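Local atomic coordinates of leucine aminopeptidase (Fimbriiglobus ruber, PDB entry 7D1B), a protein that binds zinc and probably acts as a glutaminyl cyclase, an M28-family enzyme that would convert N-terminal glutamine of peptides into pyroglutamate. Residues P42-V55 and M323-I336. Numbering follows the deposited sequence.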
ATOM      1  N   PRO A  42      18.980 -14.763 -10.443  1.00 33.86           N
ATOM      2  CA  PRO A  42      19.119 -14.644  -8.988  1.00 32.36           C
ATOM      3  C   PRO A  42      18.249 -15.680  -8.293  1.00 30.93           C
ATOM      4  O   PRO A  42      17.209 -16.103  -8.807  1.00 31.55           O
ATOM      5  CB  PRO A  42      18.622 -13.222  -8.697  1.00 32.70           C
ATOM      6  CG  PRO A  42      17.723 -12.894  -9.852  1.00 34.13           C
ATOM      7  CD  PRO A  42      18.329 -13.582 -11.041  1.00 33.88           C
ATOM      8  N   ASP A  43      18.684 -16.093  -7.109  1.00 30.21           N
ATOM      9  CA  ASP A  43      17.971 -17.129  -6.377  1.00 27.96           C
ATOM     10  C   ASP A  43      16.767 -16.518  -5.667  1.00 23.01           C
ATOM     11  O   ASP A  43      16.915 -15.585  -4.864  1.00 23.50           O
ATOM     12  CB  ASP A  43      18.910 -17.779  -5.360  1.00 33.07           C
ATOM     13  CG  ASP A  43      19.795 -18.853  -5.972  0.61 36.21           C
ATOM     14  OD1 ASP A  43      19.360 -19.511  -6.941  0.61 37.36           O
ATOM     15  OD2 ASP A  43      20.924 -19.047  -5.473  0.61 37.63           O
ATOM     16  N   PHE A  44      15.576 -17.046  -5.954  1.00 19.68           N
ATOM     17  CA  PHE A  44      14.387 -16.735  -5.166  1.00 16.20           C
ATOM     18  C   PHE A  44      13.356 -17.821  -5.412  1.00 15.67           C
ATOM     19  O   PHE A  44      13.448 -18.586  -6.372  1.00 16.87           O
ATOM     20  CB  PHE A  44      13.812 -15.364  -5.510  1.00 16.83           C
ATOM     21  CG  PHE A  44      13.128 -15.311  -6.812  1.00 16.38           C
ATOM     22  CD1 PHE A  44      13.849 -15.155  -7.986  1.00 18.38           C
ATOM     23  CD2 PHE A  44      11.742 -15.378  -6.872  1.00 16.50           C
ATOM     24  CE1 PHE A  44      13.195 -15.084  -9.199  1.00 21.20           C
ATOM     25  CE2 PHE A  44      11.089 -15.301  -8.084  1.00 19.24           C
ATOM     26  CZ  PHE A  44      11.817 -15.158  -9.247  1.00 20.47           C
ATOM     27  N   LYS A  45      12.348 -17.858  -4.553  1.00 14.53           N
ATOM     28  CA  LYS A  45      11.245 -18.795  -4.723  1.00 13.87           C
ATOM     29  C   LYS A  45       9.928 -18.095  -4.426  1.00 12.90           C
ATOM     30  O   LYS A  45       9.888 -17.048  -3.784  1.00 13.74           O
ATOM     31  CB  LYS A  45      11.391 -19.994  -3.781  1.00 14.39           C
ATOM     32  CG  LYS A  45      11.454 -19.615  -2.293  1.00 14.12           C
ATOM     33  CD  LYS A  45      11.717 -20.820  -1.402  1.00 15.99           C
ATOM     34  CE  LYS A  45      10.525 -21.790  -1.375  1.00 16.18           C
ATOM     35  NZ  LYS A  45       9.361 -21.212  -0.643  1.00 16.60           N
ATOM     36  N   THR A  46       8.840 -18.692  -4.896  1.00 14.49           N
ATOM     37  CA  THR A  46       7.516 -18.328  -4.412  1.00 14.30           C
ATOM     38  C   THR A  46       7.267 -18.978  -3.054  1.00 14.35           C
ATOM     39  O   THR A  46       8.014 -19.854  -2.613  1.00 15.72           O
ATOM     40  CB  THR A  46       6.434 -18.766  -5.393  1.00 15.17           C
ATOM     41  OG1 THR A  46       6.481 -20.188  -5.517  1.00 17.43           O
ATOM     42  CG2 THR A  46       6.639 -18.098  -6.768  1.00 17.68           C
ATOM     43  N   PHE A  47       6.253 -18.483  -2.358  1.00 13.56           N
ATOM     44  CA  PHE A  47       5.856 -18.977  -1.047  1.00 13.60           C
ATOM     45  C   PHE A  47       4.402 -19.418  -1.090  1.00 13.42           C
ATOM     46  O   PHE A  47       3.652 -18.999  -1.981  1.00 14.27           O
ATOM     47  CB  PHE A  47       6.095 -17.890   0.017  1.00 13.62           C
ATOM     48  CG  PHE A  47       7.529 -17.799   0.412  1.00 12.92           C
ATOM     49  CD1 PHE A  47       8.452 -17.195  -0.433  1.00 13.67           C
ATOM     50  CD2 PHE A  47       7.966 -18.379   1.586  1.00 14.27           C
ATOM     51  CE1 PHE A  47       9.813 -17.186  -0.098  1.00 14.35           C
ATOM     52  CE2 PHE A  47       9.308 -18.358   1.933  1.00 15.07           C
ATOM     53  CZ  PHE A  47      10.235 -17.777   1.078  1.00 15.00           C
ATOM     54  N   PRO A  48       3.966 -20.271  -0.142  1.00 13.82           N
ATOM     55  CA  PRO A  48       2.605 -20.854  -0.198  1.00 14.02           C
ATOM     56  C   PRO A  48       1.556 -19.881   0.332  1.00 12.88           C
ATOM     57  O   PRO A  48       0.834 -20.158   1.291  1.00 13.37           O
ATOM     58  CB  PRO A  48       2.759 -22.112   0.664  1.00 15.67           C
ATOM     59  CG  PRO A  48       3.787 -21.698   1.695  1.00 17.34           C
ATOM     60  CD  PRO A  48       4.801 -20.908   0.900  1.00 15.56           C
ATOM     61  N   LEU A  49       1.468 -18.720  -0.311  1.00 12.64           N
ATOM     62  CA  LEU A  49       0.486 -17.725   0.078  1.00 12.65           C
ATOM     63  C   LEU A  49      -0.911 -18.292  -0.118  1.00 12.72           C
ATOM     64  O   LEU A  49      -1.183 -18.995  -1.095  1.00 14.26           O
ATOM     65  CB  LEU A  49       0.682 -16.463  -0.770  1.00 13.80           C
ATOM     66  CG  LEU A  49       2.099 -15.864  -0.839  1.00 17.92           C
ATOM     67  CD1 LEU A  49       2.026 -14.505  -1.536  1.00 19.71           C
ATOM     68  CD2 LEU A  49       2.809 -15.738   0.479  1.00 18.90           C
ATOM     69  N   ASP A  50      -1.798 -17.999   0.825  1.00 13.11           N
ATOM     70  CA  ASP A  50      -3.114 -18.610   0.837  1.00 13.25           C
ATOM     71  C   ASP A  50      -4.125 -17.617   0.272  1.00 12.91           C
ATOM     72  O   ASP A  50      -4.417 -16.600   0.922  1.00 13.57           O
ATOM     73  CB  ASP A  50      -3.449 -18.995   2.274  1.00 15.30           C
ATOM     74  CG  ASP A  50      -4.769 -19.716   2.405  1.00 16.76           C
ATOM     75  OD1 ASP A  50      -5.689 -19.474   1.614  1.00 17.36           O
ATOM     76  OD2 ASP A  50      -4.884 -20.512   3.349  1.00 20.09           O
ATOM     77  N   PRO A  51      -4.664 -17.852  -0.927  1.00 13.16           N
ATOM     78  CA  PRO A  51      -5.557 -16.844  -1.536  1.00 13.63           C
ATOM     79  C   PRO A  51      -6.853 -16.650  -0.769  1.00 13.97           C
ATOM     80  O   PRO A  51      -7.377 -15.528  -0.698  1.00 14.92           O
ATOM     81  CB  PRO A  51      -5.795 -17.396  -2.950  1.00 14.65           C
ATOM     82  CG  PRO A  51      -5.623 -18.925  -2.788  1.00 14.84           C
ATOM     83  CD  PRO A  51      -4.510 -19.065  -1.760  1.00 14.62           C
ATOM     84  N   ASP A  52      -7.396 -17.728  -0.195  1.00 14.17           N
ATOM     85  CA  ASP A  52      -8.638 -17.611   0.557  1.00 15.29           C
ATOM     86  C   ASP A  52      -8.418 -16.843   1.847  1.00 13.77           C
ATOM     87  O   ASP A  52      -9.255 -16.026   2.241  1.00 14.63           O
ATOM     88  CB  ASP A  52      -9.205 -19.000   0.823  1.00 18.65           C
ATOM     89  CG  ASP A  52      -9.547 -19.719  -0.452  1.00 25.02           C
ATOM     90  OD1 ASP A  52     -10.129 -19.077  -1.354  1.00 27.35           O
ATOM     91  OD2 ASP A  52      -9.197 -20.902  -0.574  1.00 31.34           O
ATOM     92  N   ARG A  53      -7.288 -17.084   2.516  1.00 14.11           N
ATOM     93  CA  ARG A  53      -6.978 -16.346   3.732  1.00 13.52           C
ATOM     94  C   ARG A  53      -6.766 -14.867   3.427  1.00 13.07           C
ATOM     95  O   ARG A  53      -7.234 -13.995   4.174  1.00 13.99           O
ATOM     96  CB  ARG A  53      -5.764 -16.980   4.407  1.00 14.25           C
ATOM     97  CG  ARG A  53      -5.453 -16.373   5.756  1.00 15.05           C
ATOM     98  CD  ARG A  53      -4.447 -17.207   6.547  1.00 15.74           C
ATOM     99  NE  ARG A  53      -3.191 -17.314   5.807  1.00 14.74           N
ATOM    100  CZ  ARG A  53      -2.187 -18.109   6.146  1.00 15.11           C
ATOM    101  NH1 ARG A  53      -2.289 -18.877   7.220  1.00 17.10           N
ATOM    102  NH2 ARG A  53      -1.086 -18.139   5.408  1.00 15.23           N
ATOM    103  N   ALA A  54      -6.086 -14.564   2.318  1.00 13.33           N
ATOM    104  CA  ALA A  54      -5.880 -13.170   1.942  1.00 13.62           C
ATOM    105  C   ALA A  54      -7.211 -12.447   1.743  1.00 13.23           C
ATOM    106  O   ALA A  54      -7.398 -11.310   2.221  1.00 13.84           O
ATOM    107  CB  ALA A  54      -5.009 -13.118   0.683  1.00 14.77           C
ATOM    108  N   VAL A  55      -8.160 -13.088   1.042  1.00 13.61           N
ATOM    109  CA  VAL A  55      -9.466 -12.456   0.858  1.00 14.48           C
ATOM    110  C   VAL A  55     -10.197 -12.325   2.189  1.00 14.00           C
ATOM    111  O   VAL A  55     -10.881 -11.318   2.440  1.00 15.07           O
ATOM    112  CB  VAL A  55     -10.299 -13.214  -0.189  1.00 16.35           C
ATOM    113  CG1 VAL A  55     -11.719 -12.682  -0.229  1.00 20.71           C
ATOM    114  CG2 VAL A  55      -9.643 -13.099  -1.547  1.00 17.12           C
ATOM    115  N   MET A 323      -4.123 -11.421  -5.478  1.00 11.59           N
ATOM    116  CA  MET A 323      -3.371 -11.072  -4.278  1.00 12.37           C
ATOM    117  C   MET A 323      -2.121 -11.931  -4.146  1.00 11.66           C
ATOM    118  O   MET A 323      -1.045 -11.425  -3.825  1.00 12.71           O
ATOM    119  CB  MET A 323      -4.254 -11.228  -3.043  1.00 13.32           C
ATOM    120  CG  MET A 323      -5.388 -10.258  -3.020  1.00 14.17           C
ATOM    121  SD  MET A 323      -6.296 -10.133  -1.498  0.62 12.63           S
ATOM    122  CE  MET A 323      -5.131  -9.397  -0.353  1.00 13.49           C
ATOM    123  N   VAL A 324      -2.251 -13.241  -4.369  1.00 12.19           N
ATOM    124  CA  VAL A 324      -1.115 -14.154  -4.253  1.00 12.68           C
ATOM    125  C   VAL A 324      -0.043 -13.809  -5.280  1.00 11.28           C
ATOM    126  O   VAL A 324       1.157 -13.815  -4.970  1.00 11.77           O
ATOM    127  CB  VAL A 324      -1.592 -15.618  -4.384  1.00 14.80           C
ATOM    128  CG1 VAL A 324      -0.410 -16.557  -4.671  1.00 16.30           C
ATOM    129  CG2 VAL A 324      -2.362 -16.053  -3.135  1.00 16.81           C
ATOM    130  N   ASP A 325      -0.453 -13.512  -6.519  1.00 11.50           N
ATOM    131  CA  ASP A 325       0.518 -13.149  -7.547  1.00 11.39           C
ATOM    132  C   ASP A 325       1.321 -11.924  -7.123  1.00 10.87           C
ATOM    133  O   ASP A 325       2.556 -11.903  -7.220  1.00 11.73           O
ATOM    134  CB  ASP A 325      -0.190 -12.833  -8.863  1.00 11.59           C
ATOM    135  CG  ASP A 325      -0.557 -14.040  -9.680  1.00 12.75           C
ATOM    136  OD1 ASP A 325      -0.255 -15.187  -9.306  1.00 15.24           O
ATOM    137  OD2 ASP A 325      -1.184 -13.814 -10.724  1.00 14.05           O
ATOM    138  N   VAL A 326       0.628 -10.874  -6.664  1.00 10.82           N
ATOM    139  CA  VAL A 326       1.342  -9.672  -6.241  1.00 10.69           C
ATOM    140  C   VAL A 326       2.232  -9.965  -5.035  1.00 10.21           C
ATOM    141  O   VAL A 326       3.385  -9.504  -4.973  1.00 11.09           O
ATOM    142  CB  VAL A 326       0.361  -8.512  -6.015  1.00 11.33           C
ATOM    143  CG1 VAL A 326       1.060  -7.301  -5.403  1.00 12.24           C
ATOM    144  CG2 VAL A 326      -0.307  -8.134  -7.346  1.00 12.58           C
ATOM    145  N   GLY A 327       1.739 -10.769  -4.088  1.00 10.94           N
ATOM    146  CA  GLY A 327       2.566 -11.144  -2.954  1.00 11.60           C
ATOM    147  C   GLY A 327       3.831 -11.871  -3.353  1.00 10.70           C
ATOM    148  O   GLY A 327       4.915 -11.599  -2.825  1.00 11.84           O
ATOM    149  N   ASN A 328       3.726 -12.794  -4.310  1.00 11.41           N
ATOM    150  CA  ASN A 328       4.909 -13.515  -4.755  1.00 11.70           C
ATOM    151  C   ASN A 328       5.868 -12.605  -5.491  1.00 11.35           C
ATOM    152  O   ASN A 328       7.080 -12.782  -5.371  1.00 11.48           O
ATOM    153  CB  ASN A 328       4.498 -14.713  -5.578  1.00 14.70           C
ATOM    154  CG  ASN A 328       4.179 -15.910  -4.700  1.00 15.57           C
ATOM    155  OD1 ASN A 328       4.895 -16.191  -3.721  1.00 17.60           O
ATOM    156  ND2 ASN A 328       3.172 -16.656  -5.069  1.00 19.04           N
ATOM    157  N   VAL A 329       5.364 -11.619  -6.238  1.00 10.96           N
ATOM    158  CA  VAL A 329       6.270 -10.662  -6.871  1.00 11.07           C
ATOM    159  C   VAL A 329       7.025  -9.865  -5.822  1.00 10.43           C
ATOM    160  O   VAL A 329       8.241  -9.678  -5.920  1.00 10.94           O
ATOM    161  CB  VAL A 329       5.498  -9.768  -7.860  1.00 12.11           C
ATOM    162  CG1 VAL A 329       6.382  -8.630  -8.361  1.00 12.59           C
ATOM    163  CG2 VAL A 329       4.990 -10.618  -9.012  1.00 12.76           C
ATOM    164  N   LEU A 330       6.318  -9.395  -4.790  1.00 10.63           N
ATOM    165  CA  LEU A 330       6.997  -8.655  -3.717  1.00 11.16           C
ATOM    166  C   LEU A 330       8.047  -9.517  -3.033  1.00 10.89           C
ATOM    167  O   LEU A 330       9.168  -9.058  -2.779  1.00 11.25           O
ATOM    168  CB  LEU A 330       5.981  -8.188  -2.681  1.00 11.64           C
ATOM    169  CG  LEU A 330       4.988  -7.132  -3.146  1.00 12.69           C
ATOM    170  CD1 LEU A 330       3.891  -6.967  -2.108  1.00 14.25           C
ATOM    171  CD2 LEU A 330       5.708  -5.809  -3.382  1.00 14.96           C
ATOM    172  N   LEU A 331       7.708 -10.780  -2.723  1.00 10.88           N
ATOM    173  CA  LEU A 331       8.684 -11.634  -2.049  1.00 11.04           C
ATOM    174  C   LEU A 331       9.868 -11.943  -2.958  1.00 10.49           C
ATOM    175  O   LEU A 331      11.011 -12.044  -2.482  1.00 11.68           O
ATOM    176  CB  LEU A 331       8.024 -12.921  -1.563  1.00 11.76           C
ATOM    177  CG  LEU A 331       7.019 -12.737  -0.431  1.00 12.38           C
ATOM    178  CD1 LEU A 331       6.418 -14.083  -0.072  1.00 13.78           C
ATOM    179  CD2 LEU A 331       7.676 -12.078   0.783  1.00 14.18           C
ATOM    180  N   GLY A 332       9.635 -12.078  -4.269  1.00 10.86           N
ATOM    181  CA  GLY A 332      10.762 -12.307  -5.167  1.00 11.36           C
ATOM    182  C   GLY A 332      11.678 -11.103  -5.240  1.00 10.76           C
ATOM    183  O   GLY A 332      12.904 -11.235  -5.187  1.00 12.08           O
ATOM    184  N   TRP A 333      11.087  -9.913  -5.337  1.00 11.19           N
ATOM    185  CA  TRP A 333      11.840  -8.663  -5.306  1.00 11.78           C
ATOM    186  C   TRP A 333      12.711  -8.582  -4.055  1.00 11.25           C
ATOM    187  O   TRP A 333      13.900  -8.243  -4.126  1.00 12.31           O
ATOM    188  CB  TRP A 333      10.836  -7.507  -5.379  1.00 11.82           C
ATOM    189  CG  TRP A 333      11.410  -6.133  -5.159  1.00 11.83           C
ATOM    190  CD1 TRP A 333      12.409  -5.521  -5.869  1.00 12.70           C
ATOM    191  CD2 TRP A 333      10.972  -5.185  -4.179  1.00 11.84           C
ATOM    192  NE1 TRP A 333      12.631  -4.249  -5.375  1.00 13.85           N
ATOM    193  CE2 TRP A 333      11.755  -4.020  -4.340  1.00 12.83           C
ATOM    194  CE3 TRP A 333      10.005  -5.221  -3.157  1.00 12.51           C
ATOM    195  CZ2 TRP A 333      11.575  -2.883  -3.544  1.00 13.36           C
ATOM    196  CZ3 TRP A 333       9.829  -4.091  -2.362  1.00 12.97           C
ATOM    197  CH2 TRP A 333      10.616  -2.938  -2.557  1.00 13.58           C
ATOM    198  N   ILE A 334      12.136  -8.920  -2.902  1.00 11.25           N
ATOM    199  CA  ILE A 334      12.899  -8.918  -1.654  1.00 11.92           C
ATOM    200  C   ILE A 334      14.079  -9.884  -1.738  1.00 11.09           C
ATOM    201  O   ILE A 334      15.214  -9.537  -1.389  1.00 12.57           O
ATOM    202  CB  ILE A 334      11.973  -9.232  -0.469  1.00 11.94           C
ATOM    203  CG1 ILE A 334      11.058  -8.042  -0.201  1.00 12.73           C
ATOM    204  CG2 ILE A 334      12.767  -9.611   0.777  1.00 13.54           C
ATOM    205  CD1 ILE A 334       9.771  -8.409   0.569  1.00 12.99           C
ATOM    206  N   GLN A 335      13.824 -11.113  -2.193  1.00 11.64           N
ATOM    207  CA  GLN A 335      14.843 -12.153  -2.156  1.00 12.20           C
ATOM    208  C   GLN A 335      15.985 -11.884  -3.119  1.00 12.38           C
ATOM    209  O   GLN A 335      17.103 -12.332  -2.857  1.00 14.03           O
ATOM    210  CB  GLN A 335      14.226 -13.501  -2.497  1.00 12.31           C
ATOM    211  CG  GLN A 335      13.339 -14.073  -1.418  1.00 12.86           C
ATOM    212  CD  GLN A 335      12.553 -15.232  -1.970  1.00 12.73           C
ATOM    213  OE1 GLN A 335      13.051 -16.361  -2.051  1.00 14.09           O
ATOM    214  NE2 GLN A 335      11.339 -14.952  -2.427  1.00 13.37           N
ATOM    215  N   ILE A 336      15.739 -11.205  -4.245  1.00 12.36           N
ATOM    216  CA  ILE A 336      16.808 -11.017  -5.230  1.00 13.36           C
ATOM    217  C   ILE A 336      17.771  -9.900  -4.859  1.00 13.32           C
ATOM    218  O   ILE A 336      18.811  -9.756  -5.511  1.00 15.27           O
ATOM    219  CB  ILE A 336      16.301 -10.862  -6.677  1.00 13.63           C
ATOM    220  CG1 ILE A 336      15.546  -9.536  -6.846  1.00 14.89           C
ATOM    221  CG2 ILE A 336      15.479 -12.074  -7.107  1.00 15.28           C
ATOM    222  CD1 ILE A 336      15.123  -9.272  -8.277  1.00 17.16           C
TER
HETATM  223  O   HOH W   1       8.539 -15.159  -5.701  1.00 21.55           O
HETATM  224  O   HOH W   2       2.389 -19.340  -4.377  1.00 22.13           O
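With CG anti to its own carbonyl carbon (chi1 -72°) and its chain then extended, Q335 lays its amide against the backbone of K45; N328, turned likewise at chi1 (-85°), meets F47. An extended N-terminal segment thus runs antiparallel along the C-terminal helix of the M28-family alpha/beta fold. Both amides suit an extended loop, offering its backbone the partners that no strand supplies. Q335 OE1 accepts from K45 N (3.0 Å), above the carbonyl plane, while NE2 gives an almost straight bond to K45 O (2.9 Å). NE2 also donates to L331 O, so the amide cannot easily flip. A leucine in place of Q335 would probably leave K45 N and O without these mates. Between the two amides F47 lies across L331 CD1; beyond N328, L49 points CD1 at the helix backbone beside G327, where a CB would clash; beyond K45, F44 rests CD2 against G332 CA (3.6 Å). Branched I336 and V324 each present a methyl, CG2, to apolar loop residues: P42 and F44, and P51. K45 NZ sits over one face of the F47 ring, and a water joins F47 O to N328 ND2, while N328 OD1 accepts from F47 N at 3.0 Å.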